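Local coordinates for protein DNA polymerase III subunit beta (Helicobacter pylori 26695, PDB 4S3I) that forms the ring-shaped sliding clamp that tethers DNA polymerases and other proteins to DNA and makes replication processive, at residues Leu261-Glu264 against Glu265-Ser269; Leu351-Glu354 against Ser355-Lys359; Asn323-Phe326 against Phe327-Leu331; Val173-Thr177 against Lys178-Tyr182. All blocks are in the same frame, centred on the assembly; numbering follows the deposited sequence.

In the fold
Interactions 1, 2 and 3 belong to the C-terminal domain, while interaction 4 lies in the central domain and is the most buried of the four. Interactions 1 and 3 are the first turns of helices 263-273 and 324-332, which pack together through Leu331 and Lys267. Both rest on i-to-i+4 backbone bonds, with charged side chains on their outer faces. Interactions 1, 2 and 4 share one antiparallel sheet: interaction 2 ends a strand in a water-bridged surface turn, whereas interaction 4 is a hairpin closed by direct bonds. Arg179 joins interactions 3 and 4 through a salt bridge to Glu329, and Ile352 connects interaction 2 to interaction 3 by apolar packing.

Interaction 1: Leu261-Glu264 against Glu265-Ser269; sequences LGKE and EFKES
Phe266 N, Lys267 N and Glu268 N bond back to Gly262 O (3.1 Å), Lys263 O (2.9 Å) and Glu264 O (2.9 Å), the i-to-i+4 pattern of a first helical turn, with Gly262 as N-cap where the strand ends. On the outer side, Glu264 bends at chi2 (-54°) and brings its carboxylate across the extended chain of Lys267. The resulting i-to-i+3 salt bridge, Lys267 NZ to Glu264 OE2 at 3.2 Å, uses the syn side of the carboxylate, 21° out of its plane. Lys263 and Lys267 run side by side in the same direction, and a water accepts from both ammonium groups. That oxygen, with Glu264 beside Lys267 and the Thr336 and Leu334 carbonyls that hold Lys263 NZ, probably offsets the like charges. On the inner side, the Phe266 ring meets Leu261 through its far end: CE1 lies 3.9 Å from Leu261 CB, and CZ touches both methyls, the side chains meeting obliquely. Phe266 also packs edge-to-face with Phe291 and Phe339, while Leu331 of helix 324-332 lies against Lys263, Phe266 and Lys267. Helix 263-273 packs against strands 338-343, 288-293 and 301-307 and helix 324-332, and Glu268 pairs with Lys85 of the second subunit.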
loop_
_atom_site.group_PDB
_atom_site.type_symbol
_atom_site.label_atom_id
_atom_site.label_comp_id
_atom_site.label_asym_id
_atom_site.label_seq_id
_atom_site.Cartn_x
_atom_site.Cartn_y
_atom_site.Cartn_z
ATOM N N LEU A 261 -28.526 -20.045 -3.279
ATOM C CA LEU A 261 -28.500 -18.653 -3.754
ATOM C C LEU A 261 -27.213 -18.341 -4.517
ATOM O O LEU A 261 -26.234 -19.082 -4.417
ATOM C CB LEU A 261 -28.644 -17.711 -2.563
ATOM C CG LEU A 261 -29.892 -17.943 -1.711
ATOM C CD1 LEU A 261 -29.732 -17.362 -0.310
ATOM C CD2 LEU A 261 -31.140 -17.351 -2.400
ATOM N N GLY A 262 -27.198 -17.233 -5.260
ATOM C CA GLY A 262 -26.047 -16.891 -6.080
ATOM C C GLY A 262 -24.976 -16.159 -5.280
ATOM O O GLY A 262 -25.243 -15.094 -4.692
ATOM N N LYS A 263 -23.764 -16.710 -5.265
ATOM C CA LYS A 263 -22.706 -16.161 -4.417
ATOM C C LYS A 263 -22.298 -14.745 -4.841
ATOM O O LYS A 263 -22.332 -13.824 -4.023
ATOM C CB LYS A 263 -21.472 -17.083 -4.386
ATOM C CG LYS A 263 -20.381 -16.601 -3.409
ATOM C CD LYS A 263 -19.092 -17.486 -3.448
ATOM C CE LYS A 263 -18.340 -17.387 -4.774
ATOM N NZ LYS A 263 -17.199 -18.395 -4.859
ATOM N N GLU A 264 -21.923 -14.579 -6.107
ATOM C CA GLU A 264 -21.405 -13.299 -6.582
ATOM C C GLU A 264 -22.484 -12.215 -6.595
ATOM O O GLU A 264 -22.200 -11.049 -6.297
ATOM C CB GLU A 264 -20.753 -13.439 -7.968
ATOM C CG GLU A 264 -19.437 -14.217 -7.975
ATOM C CD GLU A 264 -18.391 -13.679 -6.983
ATOM O OE1 GLU A 264 -18.221 -12.445 -6.869
ATOM O OE2 GLU A 264 -17.721 -14.494 -6.312
ATOM N N GLU A 265 -23.721 -12.588 -6.920
ATOM C CA GLU A 265 -24.815 -11.619 -6.831
ATOM C C GLU A 265 -25.024 -11.130 -5.406
ATOM O O GLU A 265 -25.240 -9.937 -5.171
ATOM C CB GLU A 265 -26.129 -12.196 -7.362
ATOM C CG GLU A 265 -26.230 -12.223 -8.875
ATOM C CD GLU A 265 -27.642 -12.572 -9.340
ATOM O OE1 GLU A 265 -28.285 -13.435 -8.695
ATOM O OE2 GLU A 265 -28.101 -11.974 -10.340
ATOM N N PHE A 266 -24.983 -12.048 -4.458
ATOM C CA PHE A 266 -25.081 -11.647 -3.059
ATOM C C PHE A 266 -23.900 -10.773 -2.596
ATOM O O PHE A 266 -24.118 -9.791 -1.890
ATOM C CB PHE A 266 -25.290 -12.870 -2.138
ATOM C CG PHE A 266 -26.744 -13.189 -1.912
ATOM C CD1 PHE A 266 -27.544 -13.618 -2.969
ATOM C CD2 PHE A 266 -27.321 -12.995 -0.670
ATOM C CE1 PHE A 266 -28.920 -13.876 -2.774
ATOM C CE2 PHE A 266 -28.681 -13.255 -0.463
ATOM C CZ PHE A 266 -29.482 -13.691 -1.523
ATOM N N LYS A 267 -22.670 -11.137 -2.972
ATOM C CA LYS A 267 -21.506 -10.317 -2.635
ATOM C C LYS A 267 -21.711 -8.902 -3.170
ATOM O O LYS A 267 -21.510 -7.929 -2.464
ATOM C CB LYS A 267 -20.211 -10.885 -3.242
ATOM C CG LYS A 267 -19.591 -12.098 -2.534
ATOM C CD LYS A 267 -18.300 -12.500 -3.284
ATOM C CE LYS A 267 -17.614 -13.706 -2.655
ATOM N NZ LYS A 267 -16.359 -14.050 -3.401
ATOM N N GLU A 268 -22.121 -8.812 -4.429
ATOM C CA GLU A 268 -22.240 -7.526 -5.105
ATOM C C GLU A 268 -23.333 -6.676 -4.441
ATOM O O GLU A 268 -23.167 -5.472 -4.219
ATOM C CB GLU A 268 -22.530 -7.766 -6.588
ATOM C CG GLU A 268 -22.484 -6.547 -7.462
ATOM C CD GLU A 268 -22.888 -6.863 -8.902
ATOM O OE1 GLU A 268 -22.924 -5.924 -9.731
ATOM O OE2 GLU A 268 -23.174 -8.049 -9.199
ATOM N N SER A 269 -24.434 -7.320 -4.077
ATOM C CA SER A 269 -25.573 -6.623 -3.488
ATOM C C SER A 269 -25.263 -6.149 -2.069
ATOM O O SER A 269 -25.624 -5.032 -1.685
ATOM C CB SER A 269 -26.806 -7.534 -3.506
ATOM O OG SER A 269 -27.208 -7.792 -4.842
HETATM O O HOH W 1 -15.840 -16.596 -2.912
#

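Interaction 2: Leu351-Glu354 against Ser355-Lys359; sequences LIQE and SLDEK
Gln353 and Asp357 stack their flat ends at the exit of strand 350-354, where the chain enters a type II beta turn from Glu354 to Asp357 and then an overlapping type I turn from Leu356 to Lys359. The amide and carboxylate planes are 5° apart, yet the two side chains cross at about a right angle. Gln353 NE2 lies 3.9 Å from Asp357 CG, and Gln353 CD lies 4.0 Å from Asp357 CB, so this is face-on packing of planar groups and not a hydrogen bond. With chi1 of Gln353 at 70°, CG lies between the backbone N and the carbonyl carbon; the amide is held at both ends, which probably fixes its rotation: OE1 accepts from Arg342 NE and NE2 bonds to Ser368 OG. Glu354 is tied down elsewhere, its OE2 accepting from Gly335 N, while a water lies 2.8 Å from Glu354 OE1. A different water, accepting from Glu354 N at 2.8 Å and donating to Asp357 OD1 at 2.7 Å, bridges the strand end to the aspartate. Leu356 adopts the positive phi expected at the third position of a type II turn. The turn's own bond, Asp357 N to Glu354 O, is weak at 3.5 Å with an N-H...O angle of 125°. A third water spans the same two atoms, donating to Glu354 O at 2.9 Å and accepting weakly from Asp357 N. In the following turn, Lys359 N closes onto Leu356 O at 2.9 Å, and that carbonyl also accepts from Lys366 NZ.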
loop_
_atom_site.group_PDB
_atom_site.type_symbol
_atom_site.label_atom_id
_atom_site.label_comp_id
_atom_site.label_asym_id
_atom_site.label_seq_id
_atom_site.Cartn_x
_atom_site.Cartn_y
_atom_site.Cartn_z
ATOM N N LEU A 351 -26.586 -20.516 8.907
ATOM C CA LEU A 351 -25.389 -21.150 8.388
ATOM C C LEU A 351 -25.193 -20.774 6.934
ATOM O O LEU A 351 -26.159 -20.703 6.170
ATOM C CB LEU A 351 -25.512 -22.679 8.519
ATOM C CG LEU A 351 -24.252 -23.522 8.275
ATOM C CD1 LEU A 351 -23.319 -23.413 9.473
ATOM C CD2 LEU A 351 -24.573 -24.981 7.973
ATOM N N ILE A 352 -23.941 -20.535 6.550
ATOM C CA ILE A 352 -23.593 -20.338 5.141
ATOM C C ILE A 352 -22.582 -21.396 4.753
ATOM O O ILE A 352 -21.593 -21.587 5.453
ATOM C CB ILE A 352 -23.017 -18.913 4.901
ATOM C CG1 ILE A 352 -24.133 -17.871 5.021
ATOM C CG2 ILE A 352 -22.355 -18.802 3.521
ATOM C CD1 ILE A 352 -23.640 -16.437 5.035
ATOM N N GLN A 353 -22.830 -22.105 3.654
ATOM C CA GLN A 353 -21.890 -23.131 3.220
ATOM C C GLN A 353 -21.953 -23.322 1.715
ATOM O O GLN A 353 -22.848 -22.776 1.056
ATOM C CB GLN A 353 -22.129 -24.453 3.970
ATOM C CG GLN A 353 -23.408 -25.165 3.603
ATOM C CD GLN A 353 -23.706 -26.358 4.515
ATOM O OE1 GLN A 353 -24.726 -27.023 4.353
ATOM N NE2 GLN A 353 -22.817 -26.626 5.474
ATOM N N GLU A 354 -21.002 -24.075 1.170
ATOM C CA GLU A 354 -20.963 -24.288 -0.261
ATOM C C GLU A 354 -22.197 -25.065 -0.686
ATOM O O GLU A 354 -22.804 -25.791 0.109
ATOM C CB GLU A 354 -19.703 -25.071 -0.684
ATOM C CG GLU A 354 -18.381 -24.374 -0.399
ATOM C CD GLU A 354 -17.190 -25.018 -1.110
ATOM O OE1 GLU A 354 -17.359 -26.082 -1.748
ATOM O OE2 GLU A 354 -16.079 -24.449 -1.048
ATOM N N SER A 355 -22.559 -24.919 -1.950
ATOM C CA SER A 355 -23.520 -25.815 -2.556
ATOM C C SER A 355 -22.810 -27.169 -2.604
ATOM O O SER A 355 -21.585 -27.218 -2.818
ATOM C CB SER A 355 -23.858 -25.314 -3.966
ATOM O OG SER A 355 -24.837 -26.118 -4.584
ATOM N N LEU A 356 -23.552 -28.260 -2.407
ATOM C CA LEU A 356 -22.963 -29.610 -2.413
ATOM C C LEU A 356 -21.806 -29.760 -1.406
ATOM O O LEU A 356 -20.804 -30.415 -1.715
ATOM C CB LEU A 356 -22.435 -29.991 -3.807
ATOM C CG LEU A 356 -23.335 -29.891 -5.038
ATOM C CD1 LEU A 356 -22.607 -30.452 -6.257
ATOM C CD2 LEU A 356 -24.646 -30.616 -4.820
ATOM N N ASP A 357 -21.933 -29.141 -0.229
ATOM C CA ASP A 357 -20.911 -29.241 0.817
ATOM C C ASP A 357 -20.650 -30.701 1.166
ATOM O O ASP A 357 -19.523 -31.082 1.490
ATOM C CB ASP A 357 -21.337 -28.491 2.082
ATOM C CG ASP A 357 -20.411 -28.775 3.275
ATOM O OD1 ASP A 357 -19.380 -28.082 3.405
ATOM O OD2 ASP A 357 -20.706 -29.692 4.081
ATOM N N GLU A 358 -21.702 -31.514 1.085
ATOM C CA GLU A 358 -21.621 -32.926 1.448
ATOM C C GLU A 358 -20.774 -33.730 0.465
ATOM O O GLU A 358 -20.332 -34.844 0.775
ATOM C CB GLU A 358 -23.026 -33.537 1.555
ATOM C CG GLU A 358 -23.699 -33.814 0.205
ATOM C CD GLU A 358 -24.341 -32.574 -0.415
ATOM O OE1 GLU A 358 -24.447 -31.536 0.276
ATOM O OE2 GLU A 358 -24.745 -32.642 -1.597
ATOM N N LYS A 359 -20.546 -33.175 -0.722
ATOM C CA LYS A 359 -19.781 -33.898 -1.735
ATOM C C LYS A 359 -18.290 -33.967 -1.383
ATOM O O LYS A 359 -17.695 -32.988 -0.927
ATOM C CB LYS A 359 -19.980 -33.288 -3.123
ATOM C CG LYS A 359 -19.213 -34.010 -4.221
ATOM C CD LYS A 359 -19.474 -33.370 -5.571
ATOM C CE LYS A 359 -18.861 -34.195 -6.692
ATOM N NZ LYS A 359 -19.438 -33.816 -8.017
HETATM O O HOH W 2 -19.191 -27.976 -2.822
HETATM O O HOH W 3 -19.126 -25.423 2.824
HETATM O O HOH W 4 -24.766 -27.754 0.772
#

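Interaction 3: Asn323-Phe326 against Phe327-Leu331; sequences NAKF and FLEAL
Phe327 bonds through its backbone N to Asn323 O at 3.0 Å, the first i-to-i+4 link of helix 324-332, whose N-cap is Asn323. The cap also has a side-chain bond: Asn323 OD1 accepts from Phe326 N at 2.9 Å, the donor lying 38° above the carbonyl plane and so off the lone-pair directions. The same amide turns its other end over the Phe326 ring, with Asn323 ND2 above the ring centre, 3.5 Å from the plane. Its oxygen thus caps the backbone while its nitrogen lies over an aromatic face. Next comes Leu328, whose N donates to Ala324 O at 2.9 Å, while its CG also rests near that oxygen. Glu329 repeats the backbone bond to Lys325 O and runs its side chain alongside that of Lys325, both pointing the same way. The touching atoms are Lys325 CE and Glu329 OE1, 3.7 Å apart. The ammonium stops short, with Lys325 NZ 4.8 Å from Glu329 OE1, so opposite charges are near but not paired; the salt bridge of Glu329 goes through OE2 to Arg179 NH1 in the central domain, at an unusually short distance that leaves its exact geometry doubtful. Ala330 N donates to Phe326 O at 2.8 Å, and its methyl, with Phe327 and Leu331, packs on Ile352 of strand 350-354. Leu331 completes the turn by bonding back to Phe327 O, and its CD1 methyl lies in the plane of the Phe327 ring at the edge, 3.9 Å from Phe327 CD1.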
loop_
_atom_site.group_PDB
_atom_site.type_symbol
_atom_site.label_atom_id
_atom_site.label_comp_id
_atom_site.label_asym_id
_atom_site.label_seq_id
_atom_site.Cartn_x
_atom_site.Cartn_y
_atom_site.Cartn_z
ATOM N N ASN A 323 -25.049 -9.010 9.575
ATOM C CA ASN A 323 -23.832 -8.206 9.564
ATOM C C ASN A 323 -23.199 -8.349 8.178
ATOM O O ASN A 323 -22.901 -9.460 7.723
ATOM C CB ASN A 323 -22.873 -8.664 10.677
ATOM C CG ASN A 323 -21.538 -7.908 10.673
ATOM O OD1 ASN A 323 -20.835 -7.852 9.657
ATOM N ND2 ASN A 323 -21.170 -7.357 11.826
ATOM N N ALA A 324 -23.010 -7.217 7.503
ATOM C CA ALA A 324 -22.589 -7.227 6.104
ATOM C C ALA A 324 -21.197 -7.837 5.950
ATOM O O ALA A 324 -20.980 -8.742 5.132
ATOM C CB ALA A 324 -22.632 -5.805 5.534
ATOM N N LYS A 325 -20.252 -7.336 6.738
ATOM C CA LYS A 325 -18.886 -7.860 6.704
ATOM C C LYS A 325 -18.833 -9.357 6.993
ATOM O O LYS A 325 -18.121 -10.095 6.317
ATOM C CB LYS A 325 -18.003 -7.100 7.702
ATOM C CG LYS A 325 -16.628 -7.732 7.935
ATOM C CD LYS A 325 -15.993 -7.140 9.203
ATOM C CE LYS A 325 -14.576 -7.639 9.425
ATOM N NZ LYS A 325 -14.059 -7.197 10.755
ATOM N N PHE A 326 -19.581 -9.827 7.985
ATOM C CA PHE A 326 -19.524 -11.267 8.294
ATOM C C PHE A 326 -20.074 -12.071 7.122
ATOM O O PHE A 326 -19.502 -13.089 6.715
ATOM C CB PHE A 326 -20.317 -11.624 9.554
ATOM C CG PHE A 326 -19.792 -10.992 10.819
ATOM C CD1 PHE A 326 -18.593 -10.287 10.829
ATOM C CD2 PHE A 326 -20.507 -11.109 12.000
ATOM C CE1 PHE A 326 -18.122 -9.702 12.000
ATOM C CE2 PHE A 326 -20.042 -10.533 13.175
ATOM C CZ PHE A 326 -18.850 -9.829 13.174
ATOM N N PHE A 327 -21.191 -11.610 6.577
ATOM C CA PHE A 327 -21.826 -12.326 5.484
ATOM C C PHE A 327 -20.861 -12.383 4.310
ATOM O O PHE A 327 -20.680 -13.427 3.681
ATOM C CB PHE A 327 -23.122 -11.610 5.078
ATOM C CG PHE A 327 -24.161 -12.519 4.473
ATOM C CD1 PHE A 327 -24.018 -12.998 3.176
ATOM C CD2 PHE A 327 -25.290 -12.892 5.209
ATOM C CE1 PHE A 327 -24.996 -13.840 2.592
ATOM C CE2 PHE A 327 -26.268 -13.734 4.652
ATOM C CZ PHE A 327 -26.117 -14.210 3.331
ATOM N N LEU A 328 -20.232 -11.252 4.007
ATOM C CA LEU A 328 -19.292 -11.214 2.890
ATOM C C LEU A 328 -18.126 -12.158 3.137
ATOM O O LEU A 328 -17.711 -12.901 2.242
ATOM C CB LEU A 328 -18.765 -9.794 2.654
ATOM C CG LEU A 328 -19.706 -8.850 1.938
ATOM C CD1 LEU A 328 -19.116 -7.437 1.875
ATOM C CD2 LEU A 328 -20.003 -9.379 0.538
ATOM N N GLU A 329 -17.590 -12.134 4.353
ATOM C CA GLU A 329 -16.461 -13.005 4.637
ATOM C C GLU A 329 -16.858 -14.475 4.533
ATOM O O GLU A 329 -16.089 -15.290 4.046
ATOM C CB GLU A 329 -15.811 -12.655 5.989
ATOM C CG GLU A 329 -15.172 -11.259 5.957
ATOM C CD GLU A 329 -14.317 -10.941 7.186
ATOM O OE1 GLU A 329 -13.374 -10.140 7.045
ATOM O OE2 GLU A 329 -14.593 -11.468 8.284
ATOM N N ALA A 330 -18.072 -14.807 4.958
ATOM C CA ALA A 330 -18.533 -16.198 4.831
ATOM C C ALA A 330 -18.606 -16.614 3.361
ATOM O O ALA A 330 -18.278 -17.749 3.007
ATOM C CB ALA A 330 -19.870 -16.390 5.524
ATOM N N LEU A 331 -18.999 -15.684 2.493
ATOM C CA LEU A 331 -19.091 -15.997 1.069
ATOM C C LEU A 331 -17.690 -16.112 0.451
ATOM O O LEU A 331 -17.433 -16.978 -0.391
ATOM C CB LEU A 331 -19.919 -14.937 0.331
ATOM C CG LEU A 331 -21.402 -14.836 0.712
ATOM C CD1 LEU A 331 -22.065 -13.767 -0.133
ATOM C CD2 LEU A 331 -22.137 -16.197 0.558
#

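Interaction 4: Val173-Thr177 against Lys178-Tyr182; sequences VGTDT and KRLSY
Arg179 and Asp176 clasp the tight end of the beta hairpin formed by strands 169-175 and 179-185, whose segments 173-175 and 179-182 run antiparallel at 168°. Arg179 CB lies near Asp176 OD1, and CG, set between the backbone N and the carbonyl carbon (chi1 45°), comes 3.2 Å from Asp176 OD1. The chain then runs extended, CD passing Asp176 OD2, until NE donates to Asp176 OD2 at 3.0 Å. This salt bridge meets the carboxylate on its syn side, though tilted out of its plane, and lies at the guanidinium edge, the two planes being 40° apart. CZ and NH2 stay beside Asp176 OD2, and NH1 pairs with Glu329. Asp176 OD1 meanwhile accepts two backbone protons, from Lys178 N (3.0 Å) and Arg179 N (3.1 Å), which pins the loop. Arg179 O is likewise held twice, by Asp176 N and by the hydroxyl of Thr175 (OG1 to O, 2.7 Å). Thr175 OG1 in turn accepts from Thr177 N at 3.0 Å, an ST turn. Beyond the loop, Gly174 and Ser181 form a hydrogen-bonded pair, with Gly174 N to Ser181 O at 2.9 Å, flanked by the non-hydrogen-bonded pairs Thr175-Leu180 and Val173-Tyr182, whose side chains share one face. The hairpin is extended by strand 158-164 next to Val173 and by strand 368-371 next to Leu180, while Phe326 of helix 324-332 packs against Lys178 and Arg179.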
loop_
_atom_site.group_PDB
_atom_site.type_symbol
_atom_site.label_atom_id
_atom_site.label_comp_id
_atom_site.label_asym_id
_atom_site.label_seq_id
_atom_site.Cartn_x
_atom_site.Cartn_y
_atom_site.Cartn_z
ATOM N N VAL A 173 -11.271 -25.263 13.110
ATOM C CA VAL A 173 -12.321 -24.363 13.607
ATOM C C VAL A 173 -11.748 -23.030 14.067
ATOM O O VAL A 173 -10.731 -22.993 14.776
ATOM C CB VAL A 173 -13.062 -24.974 14.817
ATOM C CG1 VAL A 173 -14.271 -24.134 15.190
ATOM C CG2 VAL A 173 -13.490 -26.413 14.537
ATOM N N GLY A 174 -12.397 -21.938 13.668
ATOM C CA GLY A 174 -12.086 -20.630 14.222
ATOM C C GLY A 174 -13.382 -19.978 14.672
ATOM O O GLY A 174 -14.430 -20.201 14.062
ATOM N N THR A 175 -13.338 -19.188 15.739
ATOM C CA THR A 175 -14.516 -18.399 16.108
ATOM C C THR A 175 -14.140 -17.132 16.861
ATOM O O THR A 175 -13.077 -17.074 17.492
ATOM C CB THR A 175 -15.514 -19.218 16.950
ATOM O OG1 THR A 175 -16.551 -18.360 17.443
ATOM C CG2 THR A 175 -14.818 -19.866 18.124
ATOM N N ASP A 176 -15.013 -16.122 16.792
ATOM C CA ASP A 176 -14.834 -14.894 17.569
ATOM C C ASP A 176 -16.065 -14.593 18.418
ATOM O O ASP A 176 -16.266 -13.446 18.836
ATOM C CB ASP A 176 -14.538 -13.694 16.654
ATOM C CG ASP A 176 -15.659 -13.422 15.657
ATOM O OD1 ASP A 176 -16.764 -13.989 15.821
ATOM O OD2 ASP A 176 -15.437 -12.632 14.703
ATOM N N THR A 177 -16.892 -15.621 18.627
ATOM C CA THR A 177 -18.154 -15.551 19.394
ATOM C C THR A 177 -19.375 -14.945 18.689
ATOM O O THR A 177 -20.498 -15.137 19.156
ATOM C CB THR A 177 -17.997 -14.875 20.789
ATOM O OG1 THR A 177 -17.725 -13.472 20.625
ATOM C CG2 THR A 177 -16.888 -15.543 21.583
ATOM N N LYS A 178 -19.166 -14.216 17.592
ATOM C CA LYS A 178 -20.281 -13.723 16.783
ATOM C C LYS A 178 -20.513 -14.685 15.629
ATOM O O LYS A 178 -21.617 -14.790 15.078
ATOM C CB LYS A 178 -19.977 -12.339 16.202
ATOM C CG LYS A 178 -19.824 -11.215 17.217
ATOM C CD LYS A 178 -21.067 -11.070 18.085
ATOM C CE LYS A 178 -21.150 -9.694 18.745
ATOM N NZ LYS A 178 -21.963 -8.735 17.941
ATOM N N ARG A 179 -19.444 -15.376 15.255
ATOM C CA ARG A 179 -19.471 -16.288 14.125
ATOM C C ARG A 179 -18.445 -17.380 14.352
ATOM O O ARG A 179 -17.522 -17.236 15.167
ATOM C CB ARG A 179 -19.168 -15.544 12.832
ATOM C CG ARG A 179 -17.997 -14.602 12.977
ATOM C CD ARG A 179 -17.653 -13.914 11.695
ATOM N NE ARG A 179 -16.584 -12.936 11.898
ATOM C CZ ARG A 179 -15.911 -12.369 10.908
ATOM N NH1 ARG A 179 -16.206 -12.684 9.658
ATOM N NH2 ARG A 179 -14.953 -11.488 11.169
ATOM N N LEU A 180 -18.618 -18.475 13.633
ATOM C CA LEU A 180 -17.806 -19.659 13.836
ATOM C C LEU A 180 -17.678 -20.303 12.478
ATOM O O LEU A 180 -18.685 -20.525 11.795
ATOM C CB LEU A 180 -18.502 -20.593 14.827
ATOM C CG LEU A 180 -17.855 -21.941 15.131
ATOM C CD1 LEU A 180 -17.938 -22.228 16.618
ATOM C CD2 LEU A 180 -18.550 -23.030 14.342
ATOM N N SER A 181 -16.440 -20.554 12.062
ATOM C CA SER A 181 -16.197 -21.203 10.781
ATOM C C SER A 181 -15.474 -22.495 11.054
ATOM O O SER A 181 -14.581 -22.558 11.918
ATOM C CB SER A 181 -15.369 -20.323 9.849
ATOM O OG SER A 181 -16.126 -19.219 9.410
ATOM N N TYR A 182 -15.862 -23.534 10.325
ATOM C CA TYR A 182 -15.298 -24.854 10.561
ATOM C C TYR A 182 -15.194 -25.649 9.281
ATOM O O TYR A 182 -15.842 -25.331 8.276
ATOM C CB TYR A 182 -16.140 -25.628 11.577
ATOM C CG TYR A 182 -17.538 -25.953 11.087
ATOM C CD1 TYR A 182 -18.589 -25.073 11.311
ATOM C CD2 TYR A 182 -17.807 -27.142 10.409
ATOM C CE1 TYR A 182 -19.870 -25.358 10.873
ATOM C CE2 TYR A 182 -19.082 -27.434 9.965
ATOM C CZ TYR A 182 -20.109 -26.534 10.200
ATOM O OH TYR A 182 -21.385 -26.810 9.769
#